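Local coordinates for alpha-1,4-endofucoidanase (Mariniflexile fucanivorans, PDB 6DNS), which cleaves internal alpha-1,4 linkages of fucoidan as a retaining family GH107 endo-hydrolase, the present chain joining the catalytic domain to Ig-like domains and carrying bound calcium ions, at residues A[184-189]-A[201-206]; A[314-319]-A[368-373]; A[465-470]-A[494-499]; A[488-493]-A[513-518]. All coordinates share one frame; numbering follows the deposited sequence.

Contact 1 of 4, residues A[184-189]-A[201-206]; sequences AFINSQ and MFCYAE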
loop_
_atom_site.group_PDB
_atom_site.type_symbol
_atom_site.label_atom_id
_atom_site.label_comp_id
_atom_site.label_asym_id
_atom_site.label_seq_id
_atom_site.Cartn_x
_atom_site.Cartn_y
_atom_site.Cartn_z
ATOM N N ALA A 184 -11.210 -30.982 1.153
ATOM C CA ALA A 184 -11.062 -31.393 -0.245
ATOM C C ALA A 184 -9.781 -30.848 -0.874
ATOM O O ALA A 184 -9.115 -31.555 -1.636
ATOM C CB ALA A 184 -12.265 -30.947 -1.057
ATOM N N PHE A 185 -9.449 -29.594 -0.560
ATOM C CA PHE A 185 -8.201 -28.978 -1.028
ATOM C C PHE A 185 -6.958 -29.638 -0.424
ATOM O O PHE A 185 -5.998 -29.907 -1.146
ATOM C CB PHE A 185 -8.175 -27.468 -0.745
ATOM C CG PHE A 185 -6.834 -26.837 -1.001
ATOM C CD1 PHE A 185 -6.351 -26.710 -2.301
ATOM C CD2 PHE A 185 -6.036 -26.406 0.055
ATOM C CE1 PHE A 185 -5.106 -26.145 -2.544
ATOM C CE2 PHE A 185 -4.792 -25.841 -0.183
ATOM C CZ PHE A 185 -4.325 -25.712 -1.484
ATOM N N ILE A 186 -6.982 -29.893 0.885
ATOM C CA ILE A 186 -5.841 -30.502 1.598
ATOM C C ILE A 186 -5.507 -31.901 1.051
ATOM O O ILE A 186 -4.333 -32.260 0.941
ATOM C CB ILE A 186 -6.094 -30.568 3.132
ATOM C CG1 ILE A 186 -6.168 -29.154 3.734
ATOM C CG2 ILE A 186 -5.002 -31.361 3.853
ATOM C CD1 ILE A 186 -6.980 -29.078 5.010
ATOM N N ASN A 187 -6.538 -32.673 0.709
ATOM C CA ASN A 187 -6.361 -34.026 0.165
ATOM C C ASN A 187 -6.028 -34.068 -1.336
ATOM O O ASN A 187 -5.604 -35.111 -1.835
ATOM C CB ASN A 187 -7.608 -34.877 0.444
ATOM C CG ASN A 187 -7.885 -35.050 1.933
ATOM O OD1 ASN A 187 -7.211 -34.463 2.782
ATOM N ND2 ASN A 187 -8.885 -35.858 2.253
ATOM N N SER A 188 -6.213 -32.951 -2.047
ATOM C CA SER A 188 -5.975 -32.886 -3.499
ATOM C C SER A 188 -4.503 -33.001 -3.919
ATOM O O SER A 188 -4.222 -33.319 -5.078
ATOM C CB SER A 188 -6.565 -31.599 -4.087
ATOM O OG SER A 188 -5.829 -30.459 -3.678
ATOM N N GLN A 189 -3.578 -32.714 -3.002
ATOM C CA GLN A 189 -2.146 -32.921 -3.241
ATOM C C GLN A 189 -1.508 -33.640 -2.056
ATOM O O GLN A 189 -1.856 -33.384 -0.901
ATOM C CB GLN A 189 -1.423 -31.591 -3.485
ATOM C CG GLN A 189 -2.019 -30.703 -4.576
ATOM C CD GLN A 189 -1.839 -31.247 -5.986
ATOM O OE1 GLN A 189 -1.219 -32.290 -6.204
ATOM N NE2 GLN A 189 -2.387 -30.528 -6.958
ATOM N N MET A 201 -0.809 -23.795 6.350
ATOM C CA MET A 201 -0.115 -22.803 5.515
ATOM C C MET A 201 -0.647 -22.813 4.083
ATOM O O MET A 201 -0.900 -21.753 3.505
ATOM C CB MET A 201 1.398 -23.050 5.502
ATOM C CG MET A 201 2.088 -22.763 6.824
ATOM S SD MET A 201 2.320 -21.003 7.127
ATOM C CE MET A 201 3.551 -20.610 5.886
ATOM N N PHE A 202 -0.811 -24.012 3.524
ATOM C CA PHE A 202 -1.410 -24.177 2.192
ATOM C C PHE A 202 -2.846 -23.646 2.117
ATOM O O PHE A 202 -3.239 -23.084 1.092
ATOM C CB PHE A 202 -1.371 -25.647 1.749
ATOM C CG PHE A 202 -0.026 -26.094 1.256
ATOM C CD1 PHE A 202 0.397 -25.759 -0.026
ATOM C CD2 PHE A 202 0.817 -26.855 2.058
ATOM C CE1 PHE A 202 1.634 -26.169 -0.496
ATOM C CE2 PHE A 202 2.058 -27.269 1.593
ATOM C CZ PHE A 202 2.466 -26.926 0.314
ATOM N N CYS A 203 -3.614 -23.832 3.192
ATOM C CA CYS A 203 -4.987 -23.313 3.279
ATOM C C CYS A 203 -5.053 -21.783 3.266
ATOM O O CYS A 203 -5.957 -21.211 2.655
ATOM C CB CYS A 203 -5.707 -23.854 4.521
ATOM S SG CYS A 203 -6.171 -25.597 4.398
ATOM N N TYR A 204 -4.107 -21.126 3.935
ATOM C CA TYR A 204 -4.020 -19.663 3.898
ATOM C C TYR A 204 -3.716 -19.167 2.484
ATOM O O TYR A 204 -4.351 -18.229 2.006
ATOM C CB TYR A 204 -2.960 -19.140 4.872
ATOM C CG TYR A 204 -2.867 -17.629 4.898
ATOM C CD1 TYR A 204 -3.732 -16.869 5.687
ATOM C CD2 TYR A 204 -1.920 -16.955 4.122
ATOM C CE1 TYR A 204 -3.656 -15.481 5.703
ATOM C CE2 TYR A 204 -1.836 -15.572 4.134
ATOM C CZ TYR A 204 -2.703 -14.838 4.926
ATOM O OH TYR A 204 -2.614 -13.465 4.937
ATOM N N ALA A 205 -2.743 -19.804 1.832
ATOM C CA ALA A 205 -2.372 -19.475 0.451
ATOM C C ALA A 205 -3.551 -19.602 -0.514
ATOM O O ALA A 205 -3.798 -18.703 -1.321
ATOM C CB ALA A 205 -1.227 -20.364 -0.015
ATOM N N GLU A 206 -4.276 -20.715 -0.410
ATOM C CA GLU A 206 -5.382 -21.032 -1.320
ATOM C C GLU A 206 -6.621 -20.170 -1.079
ATOM O O GLU A 206 -7.166 -19.601 -2.022
ATOM C CB GLU A 206 -5.752 -22.519 -1.201
ATOM C CG GLU A 206 -6.878 -23.013 -2.114
ATOM C CD GLU A 206 -6.580 -22.878 -3.600
ATOM O OE1 GLU A 206 -5.393 -22.821 -3.991
ATOM O OE2 GLU A 206 -7.545 -22.845 -4.390
#
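Helix-to-helix packing through an aromatic ring joins helix 180-187 to helix 198-216 in the catalytic part of the chain, away from the calcium sites. Phe185 reaches across from the short helix, its CG anti to the backbone N (chi1 171°), and lays one ring face under the aliphatic part of Glu206. CG of Glu206 stands 3.6 Å from the Phe185 ring centroid, 11° off the normal, a CH-pi contact. The bend at chi2 of Glu206 carries the carboxylate carbon past the rim near CE1, its oxygens farther out, the two planes 25° apart. CE2 of Phe185 comes 3.4 Å from Phe202 O, obliquely. Beside it, CG1 of Ile186 touches Cys203 SG at 3.6 Å; a compact, weakly polar thiol suits this buried place, where Trp172 and Cys176 of helix 168-176 also close in. His192, from the connecting loop, meets the rings of both Phe185 and Phe202. An alanine at Phe185 is likely to open a gap between the helices and leave the Glu206 methylenes without their aromatic floor. The chemistry is thus dispersion with weak CH-pi attraction, the glutamate serving through its carbons while its OE2 makes a long, weak ion pair with Lys210.

Contact 2 of 4, residues A[314-319]-A[368-373]; sequences DLVVFM and TSTGIV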
loop_
_atom_site.group_PDB
_atom_site.type_symbol
_atom_site.label_atom_id
_atom_site.label_comp_id
_atom_site.label_asym_id
_atom_site.label_seq_id
_atom_site.Cartn_x
_atom_site.Cartn_y
_atom_site.Cartn_z
ATOM N N ASP A 314 28.427 -2.372 2.673
ATOM C CA ASP A 314 28.917 -3.344 1.675
ATOM C C ASP A 314 27.774 -4.002 0.892
ATOM O O ASP A 314 27.943 -4.324 -0.284
ATOM C CB ASP A 314 29.788 -4.434 2.328
ATOM C CG ASP A 314 31.168 -3.930 2.750
ATOM O OD1 ASP A 314 31.573 -2.813 2.359
ATOM O OD2 ASP A 314 31.859 -4.671 3.482
ATOM N N LEU A 315 26.629 -4.200 1.548
ATOM C CA LEU A 315 25.405 -4.680 0.888
ATOM C C LEU A 315 24.911 -3.663 -0.143
ATOM O O LEU A 315 24.520 -4.031 -1.251
ATOM C CB LEU A 315 24.311 -4.966 1.930
ATOM C CG LEU A 315 23.040 -5.731 1.522
ATOM C CD1 LEU A 315 22.374 -6.340 2.755
ATOM C CD2 LEU A 315 22.045 -4.867 0.750
ATOM N N VAL A 316 24.929 -2.388 0.239
ATOM C CA VAL A 316 24.583 -1.283 -0.663
ATOM C C VAL A 316 25.562 -1.190 -1.846
ATOM O O VAL A 316 25.139 -0.952 -2.978
ATOM C CB VAL A 316 24.502 0.059 0.115
ATOM C CG1 VAL A 316 24.473 1.263 -0.815
ATOM C CG2 VAL A 316 23.277 0.062 1.023
ATOM N N VAL A 317 26.854 -1.382 -1.579
ATOM C CA VAL A 317 27.887 -1.387 -2.630
ATOM C C VAL A 317 27.765 -2.628 -3.534
ATOM O O VAL A 317 28.018 -2.540 -4.738
ATOM C CB VAL A 317 29.316 -1.266 -2.028
ATOM C CG1 VAL A 317 30.401 -1.452 -3.090
ATOM C CG2 VAL A 317 29.493 0.086 -1.343
ATOM N N PHE A 318 27.373 -3.767 -2.956
ATOM C CA PHE A 318 27.128 -5.006 -3.719
ATOM C C PHE A 318 26.046 -4.824 -4.791
ATOM O O PHE A 318 26.166 -5.366 -5.890
ATOM C CB PHE A 318 26.742 -6.159 -2.775
ATOM C CG PHE A 318 26.654 -7.504 -3.448
ATOM C CD1 PHE A 318 27.755 -8.356 -3.479
ATOM C CD2 PHE A 318 25.467 -7.929 -4.041
ATOM C CE1 PHE A 318 27.677 -9.599 -4.093
ATOM C CE2 PHE A 318 25.383 -9.168 -4.658
ATOM C CZ PHE A 318 26.488 -10.005 -4.684
ATOM N N MET A 319 24.997 -4.072 -4.459
ATOM C CA MET A 319 23.936 -3.738 -5.416
ATOM C C MET A 319 24.458 -2.873 -6.566
ATOM O O MET A 319 24.062 -3.072 -7.715
ATOM C CB MET A 319 22.774 -3.022 -4.713
ATOM C CG MET A 319 22.001 -3.891 -3.730
ATOM S SD MET A 319 20.962 -2.938 -2.600
ATOM C CE MET A 319 19.677 -2.352 -3.700
ATOM N N THR A 368 21.348 5.604 -0.236
ATOM C CA THR A 368 20.237 5.456 -1.169
ATOM C C THR A 368 20.741 5.456 -2.613
ATOM O O THR A 368 20.470 4.517 -3.361
ATOM C CB THR A 368 19.183 6.568 -0.966
ATOM O OG1 THR A 368 18.744 6.561 0.399
ATOM C CG2 THR A 368 17.976 6.367 -1.879
ATOM N N SER A 369 21.495 6.493 -2.979
ATOM C CA SER A 369 21.985 6.669 -4.353
ATOM C C SER A 369 22.964 5.577 -4.790
ATOM O O SER A 369 22.894 5.098 -5.923
ATOM C CB SER A 369 22.634 8.045 -4.517
ATOM O OG SER A 369 23.705 8.211 -3.607
ATOM N N THR A 370 23.871 5.186 -3.894
ATOM C CA THR A 370 24.796 4.075 -4.160
ATOM C C THR A 370 24.038 2.769 -4.428
ATOM O O THR A 370 24.405 2.014 -5.326
ATOM C CB THR A 370 25.794 3.875 -2.995
ATOM O OG1 THR A 370 26.488 5.102 -2.745
ATOM C CG2 THR A 370 26.821 2.790 -3.316
ATOM N N GLY A 371 22.976 2.525 -3.665
ATOM C CA GLY A 371 22.173 1.314 -3.806
ATOM C C GLY A 371 21.333 1.211 -5.070
ATOM O O GLY A 371 21.246 0.130 -5.655
ATOM N N ILE A 372 20.720 2.320 -5.495
ATOM C CA ILE A 372 19.720 2.298 -6.584
ATOM C C ILE A 372 20.173 2.865 -7.939
ATOM O O ILE A 372 19.746 2.357 -8.979
ATOM C CB ILE A 372 18.373 2.949 -6.148
ATOM C CG1 ILE A 372 18.449 4.486 -6.124
ATOM C CG2 ILE A 372 17.930 2.385 -4.802
ATOM C CD1 ILE A 372 17.224 5.159 -5.540
ATOM N N VAL A 373 21.021 3.896 -7.940
ATOM C CA VAL A 373 21.418 4.566 -9.192
ATOM C C VAL A 373 22.259 3.601 -10.033
ATOM O O VAL A 373 23.420 3.338 -9.710
ATOM C CB VAL A 373 22.181 5.892 -8.938
ATOM C CG1 VAL A 373 22.672 6.510 -10.246
ATOM C CG2 VAL A 373 21.289 6.880 -8.192
#
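Val316 and Gly371 bring helices 314-319 and 368-372 within 4.7 Å at their CA atoms, the short axes 7.5 Å apart at closest and 40° from parallel. A beta-carbon at Gly371 would sit at about van der Waals distance, 3.7 Å, from Val316 CG1, so glycine is not strictly required; having none lets the valine methyl lie against the backbone, CG1 of Val316 being 3.5 Å from Gly371 N. That methyl points there because it stands anti to its own backbone N (chi1 166°). Val316 CG1 also meets Thr370 CB at 3.6 Å, the two branched side chains crossing at about a right angle. Thr370 offers this carbon side to the neighbouring helix while its OG1 hydrogen-bonds Glu366 OE1, so a polar residue can serve an apolar seam. One turn after Val316, the flexible chain of Met319 bends at chi3 (71°) to bring CE 3.5 Å from Gly371 O. Around this pair, Phe342 of strand 341-342 packs against Leu315, Val316 and Met319, while Thr368 and Ile372 turn to Leu46 of strand 46-49 and, with Ser369, to helix 399-415, consistent with outer helices of a (beta/alpha)-barrel-like catalytic domain, as in GH29 relatives.

Contact 3 of 4, residues A[465-470]-A[494-499]; sequences TLPAWL and YTFELM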
loop_
_atom_site.group_PDB
_atom_site.type_symbol
_atom_site.label_atom_id
_atom_site.label_comp_id
_atom_site.label_asym_id
_atom_site.label_seq_id
_atom_site.Cartn_x
_atom_site.Cartn_y
_atom_site.Cartn_z
ATOM N N THR A 465 -3.172 8.033 -30.258
ATOM C CA THR A 465 -4.603 8.306 -30.394
ATOM C C THR A 465 -5.097 9.144 -29.213
ATOM O O THR A 465 -5.456 8.606 -28.163
ATOM C CB THR A 465 -5.419 6.995 -30.506
ATOM O OG1 THR A 465 -4.968 6.246 -31.641
ATOM C CG2 THR A 465 -6.913 7.280 -30.659
ATOM N N LEU A 466 -5.089 10.465 -29.395
ATOM C CA LEU A 466 -5.681 11.397 -28.429
ATOM C C LEU A 466 -7.168 11.592 -28.753
ATOM O O LEU A 466 -7.592 11.321 -29.882
ATOM C CB LEU A 466 -4.968 12.758 -28.454
ATOM C CG LEU A 466 -3.601 12.872 -27.764
ATOM C CD1 LEU A 466 -2.526 12.086 -28.505
ATOM C CD2 LEU A 466 -3.198 14.335 -27.633
ATOM N N PRO A 467 -7.964 12.062 -27.770
ATOM C CA PRO A 467 -9.316 12.523 -28.105
ATOM C C PRO A 467 -9.271 13.791 -28.963
ATOM O O PRO A 467 -8.363 14.613 -28.800
ATOM C CB PRO A 467 -9.957 12.817 -26.738
ATOM C CG PRO A 467 -9.051 12.229 -25.715
ATOM C CD PRO A 467 -7.688 12.164 -26.325
ATOM N N ALA A 468 -10.241 13.935 -29.865
ATOM C CA ALA A 468 -10.344 15.115 -30.736
ATOM C C ALA A 468 -10.488 16.421 -29.944
ATOM O O ALA A 468 -9.909 17.447 -30.311
ATOM C CB ALA A 468 -11.511 14.954 -31.701
ATOM N N TRP A 469 -11.270 16.362 -28.867
ATOM C CA TRP A 469 -11.473 17.502 -27.955
ATOM C C TRP A 469 -10.241 17.909 -27.129
ATOM O O TRP A 469 -10.080 19.089 -26.807
ATOM C CB TRP A 469 -12.664 17.240 -27.013
ATOM C CG TRP A 469 -12.531 16.016 -26.130
ATOM C CD1 TRP A 469 -13.028 14.765 -26.380
ATOM C CD2 TRP A 469 -11.876 15.937 -24.858
ATOM N NE1 TRP A 469 -12.716 13.914 -25.350
ATOM C CE2 TRP A 469 -12.007 14.604 -24.402
ATOM C CE3 TRP A 469 -11.185 16.860 -24.059
ATOM C CZ2 TRP A 469 -11.478 14.173 -23.178
ATOM C CZ3 TRP A 469 -10.655 16.429 -22.842
ATOM C CH2 TRP A 469 -10.806 15.096 -22.415
ATOM N N LEU A 470 -9.391 16.941 -26.778
ATOM C CA LEU A 470 -8.262 17.177 -25.864
ATOM C C LEU A 470 -7.138 17.977 -26.521
ATOM O O LEU A 470 -6.825 17.771 -27.694
ATOM C CB LEU A 470 -7.706 15.849 -25.332
ATOM C CG LEU A 470 -6.618 15.908 -24.248
ATOM C CD1 LEU A 470 -7.149 16.489 -22.945
ATOM C CD2 LEU A 470 -6.039 14.521 -24.011
ATOM N N TYR A 494 -8.624 6.002 -23.795
ATOM C CA TYR A 494 -7.518 6.524 -24.600
ATOM C C TYR A 494 -6.186 6.199 -23.930
ATOM O O TYR A 494 -6.047 6.348 -22.714
ATOM C CB TYR A 494 -7.639 8.039 -24.768
ATOM C CG TYR A 494 -8.910 8.496 -25.451
ATOM C CD1 TYR A 494 -10.080 8.714 -24.719
ATOM C CD2 TYR A 494 -8.944 8.723 -26.828
ATOM C CE1 TYR A 494 -11.247 9.135 -25.339
ATOM C CE2 TYR A 494 -10.106 9.148 -27.457
ATOM C CZ TYR A 494 -11.253 9.352 -26.709
ATOM O OH TYR A 494 -12.408 9.773 -27.328
ATOM N N THR A 495 -5.221 5.752 -24.735
ATOM C CA THR A 495 -3.863 5.473 -24.272
ATOM C C THR A 495 -2.879 6.121 -25.242
ATOM O O THR A 495 -2.833 5.754 -26.419
ATOM C CB THR A 495 -3.596 3.954 -24.188
ATOM O OG1 THR A 495 -4.551 3.346 -23.309
ATOM C CG2 THR A 495 -2.184 3.667 -23.673
ATOM N N PHE A 496 -2.104 7.083 -24.745
ATOM C CA PHE A 496 -1.170 7.848 -25.574
ATOM C C PHE A 496 0.084 8.247 -24.796
ATOM O O PHE A 496 0.146 8.094 -23.574
ATOM C CB PHE A 496 -1.866 9.084 -26.166
ATOM C CG PHE A 496 -2.630 9.904 -25.161
ATOM C CD1 PHE A 496 -3.958 9.605 -24.866
ATOM C CD2 PHE A 496 -2.031 10.984 -24.520
ATOM C CE1 PHE A 496 -4.669 10.361 -23.946
ATOM C CE2 PHE A 496 -2.738 11.745 -23.598
ATOM C CZ PHE A 496 -4.059 11.432 -23.309
ATOM N N GLU A 497 1.079 8.738 -25.530
ATOM C CA GLU A 497 2.372 9.137 -24.971
ATOM C C GLU A 497 2.404 10.642 -24.719
ATOM O O GLU A 497 1.879 11.417 -25.519
ATOM C CB GLU A 497 3.501 8.781 -25.946
ATOM C CG GLU A 497 3.611 7.302 -26.309
ATOM C CD GLU A 497 4.079 6.420 -25.161
ATOM O OE1 GLU A 497 3.882 5.189 -25.250
ATOM O OE2 GLU A 497 4.646 6.941 -24.177
ATOM N N LEU A 498 3.006 11.040 -23.598
ATOM C CA LEU A 498 3.398 12.428 -23.351
ATOM C C LEU A 498 4.912 12.506 -23.489
ATOM O O LEU A 498 5.623 11.620 -23.008
ATOM C CB LEU A 498 2.981 12.882 -21.952
ATOM C CG LEU A 498 1.483 12.953 -21.648
ATOM C CD1 LEU A 498 1.278 13.380 -20.201
ATOM C CD2 LEU A 498 0.765 13.904 -22.595
ATOM N N MET A 499 5.398 13.572 -24.127
ATOM C CA MET A 499 6.804 13.683 -24.523
ATOM C C MET A 499 7.439 14.972 -23.994
ATOM O O MET A 499 7.223 16.054 -24.547
ATOM C CB MET A 499 6.915 13.611 -26.050
ATOM C CG MET A 499 6.312 12.345 -26.650
ATOM S SD MET A 499 6.568 12.184 -28.428
ATOM C CE MET A 499 5.620 13.567 -29.054
#
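In the putative Ig-like domain, two aromatic side chains of strand 494-501, Tyr494 and Phe496, receive the loop 465-470 that joins strands 459-464 and 471-476. They alternate with Thr495, so both turn to the loop, each taking an aliphatic group on a ring face. Pro467 sits squarely on Tyr494: its CG is 3.5 Å from the ring centroid and 3° off the normal, a CH-pi contact that the compact, rigid proline ring suits well. The proline is held from another direction too, its CB lying 3.3 Å above the plane of Trp469, toward that ring's rim. The Tyr494 edge faces Thr465 O, which lies in the ring plane 3.7 Å from CD2. A serine in place of Tyr494 would probably leave Pro467 without its aromatic support on this side and open a gap there. With chi1 at 49°, Phe496 turns its ring to meet Leu466 and Leu470. The Leu466 and Phe496 side chains cross at about a right angle, CG of the leucine lying over the ring, 4.2 Å from the centroid and 16° off the normal, in a second, longer CH-pi contact. The far end of the phenylalanine reaches the buried Leu470, where CD2 of the leucine lies 3.7 Å from CZ of Phe496.

Contact 4 of 4, residues A[488-493]-A[513-518]; sequences VSEASN and LEVISH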
loop_
_atom_site.group_PDB
_atom_site.type_symbol
_atom_site.label_atom_id
_atom_site.label_comp_id
_atom_site.label_asym_id
_atom_site.label_seq_id
_atom_site.Cartn_x
_atom_site.Cartn_y
_atom_site.Cartn_z
ATOM N N VAL A 488 -21.091 14.942 -24.414
ATOM C CA VAL A 488 -21.886 14.097 -23.511
ATOM C C VAL A 488 -21.874 12.629 -23.980
ATOM O O VAL A 488 -21.991 11.713 -23.160
ATOM C CB VAL A 488 -23.342 14.618 -23.364
ATOM C CG1 VAL A 488 -24.161 13.723 -22.431
ATOM C CG2 VAL A 488 -23.345 16.058 -22.855
ATOM N N SER A 489 -21.710 12.418 -25.289
ATOM C CA SER A 489 -21.636 11.075 -25.881
ATOM C C SER A 489 -20.269 10.371 -25.750
ATOM O O SER A 489 -20.135 9.223 -26.180
ATOM C CB SER A 489 -22.033 11.140 -27.359
ATOM O OG SER A 489 -21.173 12.005 -28.080
ATOM N N GLU A 490 -19.265 11.044 -25.179
ATOM C CA GLU A 490 -17.938 10.445 -24.953
ATOM C C GLU A 490 -18.032 9.227 -24.027
ATOM O O GLU A 490 -18.480 9.348 -22.884
ATOM C CB GLU A 490 -16.978 11.489 -24.357
ATOM C CG GLU A 490 -15.555 11.009 -24.085
ATOM C CD GLU A 490 -14.785 10.671 -25.349
ATOM O OE1 GLU A 490 -14.295 11.607 -26.014
ATOM O OE2 GLU A 490 -14.654 9.469 -25.667
ATOM N N ALA A 491 -17.609 8.066 -24.530
ATOM C CA ALA A 491 -17.690 6.809 -23.779
ATOM C C ALA A 491 -16.634 5.796 -24.243
ATOM O O ALA A 491 -16.958 4.656 -24.584
ATOM C CB ALA A 491 -19.094 6.223 -23.894
ATOM N N SER A 492 -15.371 6.221 -24.241
ATOM C CA SER A 492 -14.251 5.366 -24.657
ATOM C C SER A 492 -12.954 5.679 -23.908
ATOM O O SER A 492 -12.808 6.747 -23.311
ATOM C CB SER A 492 -14.021 5.489 -26.167
ATOM O OG SER A 492 -13.738 6.828 -26.536
ATOM N N ASN A 493 -12.019 4.729 -23.957
ATOM C CA ASN A 493 -10.704 4.864 -23.320
ATOM C C ASN A 493 -9.673 5.371 -24.321
ATOM O O ASN A 493 -9.828 5.191 -25.532
ATOM C CB ASN A 493 -10.234 3.522 -22.740
ATOM C CG ASN A 493 -10.837 3.220 -21.378
ATOM O OD1 ASN A 493 -11.870 3.772 -20.993
ATOM N ND2 ASN A 493 -10.185 2.332 -20.642
ATOM N N LEU A 513 -6.557 7.775 -20.121
ATOM C CA LEU A 513 -7.746 8.601 -19.914
ATOM C C LEU A 513 -8.975 7.701 -19.924
ATOM O O LEU A 513 -9.285 7.087 -20.948
ATOM C CB LEU A 513 -7.866 9.670 -21.009
ATOM C CG LEU A 513 -7.374 11.086 -20.692
ATOM C CD1 LEU A 513 -7.500 11.966 -21.928
ATOM C CD2 LEU A 513 -8.134 11.700 -19.524
ATOM N N GLU A 514 -9.662 7.628 -18.785
ATOM C CA GLU A 514 -10.848 6.789 -18.624
ATOM C C GLU A 514 -12.072 7.645 -18.325
ATOM O O GLU A 514 -11.965 8.678 -17.660
ATOM C CB GLU A 514 -10.640 5.795 -17.481
ATOM C CG GLU A 514 -9.409 4.912 -17.637
ATOM C CD GLU A 514 -9.349 3.783 -16.621
ATOM O OE1 GLU A 514 -10.089 3.825 -15.613
ATOM O OE2 GLU A 514 -8.554 2.845 -16.835
ATOM N N VAL A 515 -13.231 7.204 -18.810
ATOM C CA VAL A 515 -14.501 7.885 -18.549
ATOM C C VAL A 515 -15.000 7.492 -17.161
ATOM O O VAL A 515 -14.876 6.333 -16.755
ATOM C CB VAL A 515 -15.559 7.557 -19.630
ATOM C CG1 VAL A 515 -16.902 8.211 -19.308
ATOM C CG2 VAL A 515 -15.058 8.002 -20.999
ATOM N N ILE A 516 -15.550 8.470 -16.439
ATOM C CA ILE A 516 -16.041 8.264 -15.071
ATOM C C ILE A 516 -17.220 7.283 -15.025
ATOM O O ILE A 516 -18.088 7.297 -15.899
ATOM C CB ILE A 516 -16.428 9.612 -14.391
ATOM C CG1 ILE A 516 -16.637 9.446 -12.874
ATOM C CG2 ILE A 516 -17.672 10.231 -15.026
ATOM C CD1 ILE A 516 -15.397 9.040 -12.103
ATOM N N SER A 517 -17.212 6.427 -14.004
ATOM C CA SER A 517 -18.289 5.478 -13.732
ATOM C C SER A 517 -18.992 5.914 -12.447
ATOM O O SER A 517 -18.453 5.740 -11.352
ATOM C CB SER A 517 -17.716 4.065 -13.580
ATOM O OG SER A 517 -18.715 3.135 -13.204
ATOM N N HIS A 518 -20.188 6.485 -12.590
ATOM C CA HIS A 518 -20.946 7.004 -11.446
ATOM C C HIS A 518 -21.495 5.857 -10.587
ATOM O O HIS A 518 -21.762 4.773 -11.109
ATOM C CB HIS A 518 -22.095 7.901 -11.916
ATOM C CG HIS A 518 -21.643 9.126 -12.649
ATOM N ND1 HIS A 518 -20.862 10.098 -12.062
ATOM C CD2 HIS A 518 -21.869 9.541 -13.917
ATOM C CE1 HIS A 518 -20.620 11.055 -12.939
ATOM N NE2 HIS A 518 -21.222 10.744 -14.072
#
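Glu490 OE2 takes a hydrogen bond of 2.9 Å from Ser492 OG, met nearly along the glutamate C-O axis, and is hydrogen-bonded to Tyr494 OH as well. With OE1 engaged by Trp469 NE1, both carboxylate oxygens are occupied, which would restrain the Glu490 side chain and the turn of the loop before it enters strand 494-501. Across from it runs 513-518, leaving strand 506-513, and Val515 is the residue that fills the angle between them. CG2 of Val515 touches Ser492 O at 3.5 Å and Ala491 CA at 4.0 Å, while CG1 lies toward Glu490 O; a small branched side chain fits closely against bare backbone in this way. Farther along, the CA-H of Asn493 points at Leu513 O, with a CA to O distance of 3.5 Å and 141° at the hydrogen. The amide of Asn493 lies alongside Glu514, its plane 18° from the carboxylate plane, and ND2 is 4.0 Å from Glu514 CG. Beyond the contact, His518 hydrogen-bonds Tyr559 OH, joining this segment to the following Ig-like domain. Between the segments the contact is van der Waals packing plus one CH...O contact, whereas the stronger polar bonds order the glutamate loop itself, probably favouring an ionised Glu490.

How the contacts relate
Contacts 1 and 2 both belong to the catalytic part of the chain but are independent, with centres 40 Å apart and nearest atoms about 24 Å apart. Contact 2 lies closer to calcium: the side chain of Met319 is about 10 Å from that of the calcium ligand Phe327, and Gly371 about 12 Å from a bound ion. Contacts 3 and 4 form one continuous patch of the Ig-like domain, their centres 14 Å apart and their segments alternating along the chain. Leu513 joins them: its N is 3.0 Å from Tyr494 O, a probable hydrogen bond, and its CD1 packs 3.6 Å from Leu470 CD2. Contact 3 stays about 22 Å from contact 2 at the nearest atoms.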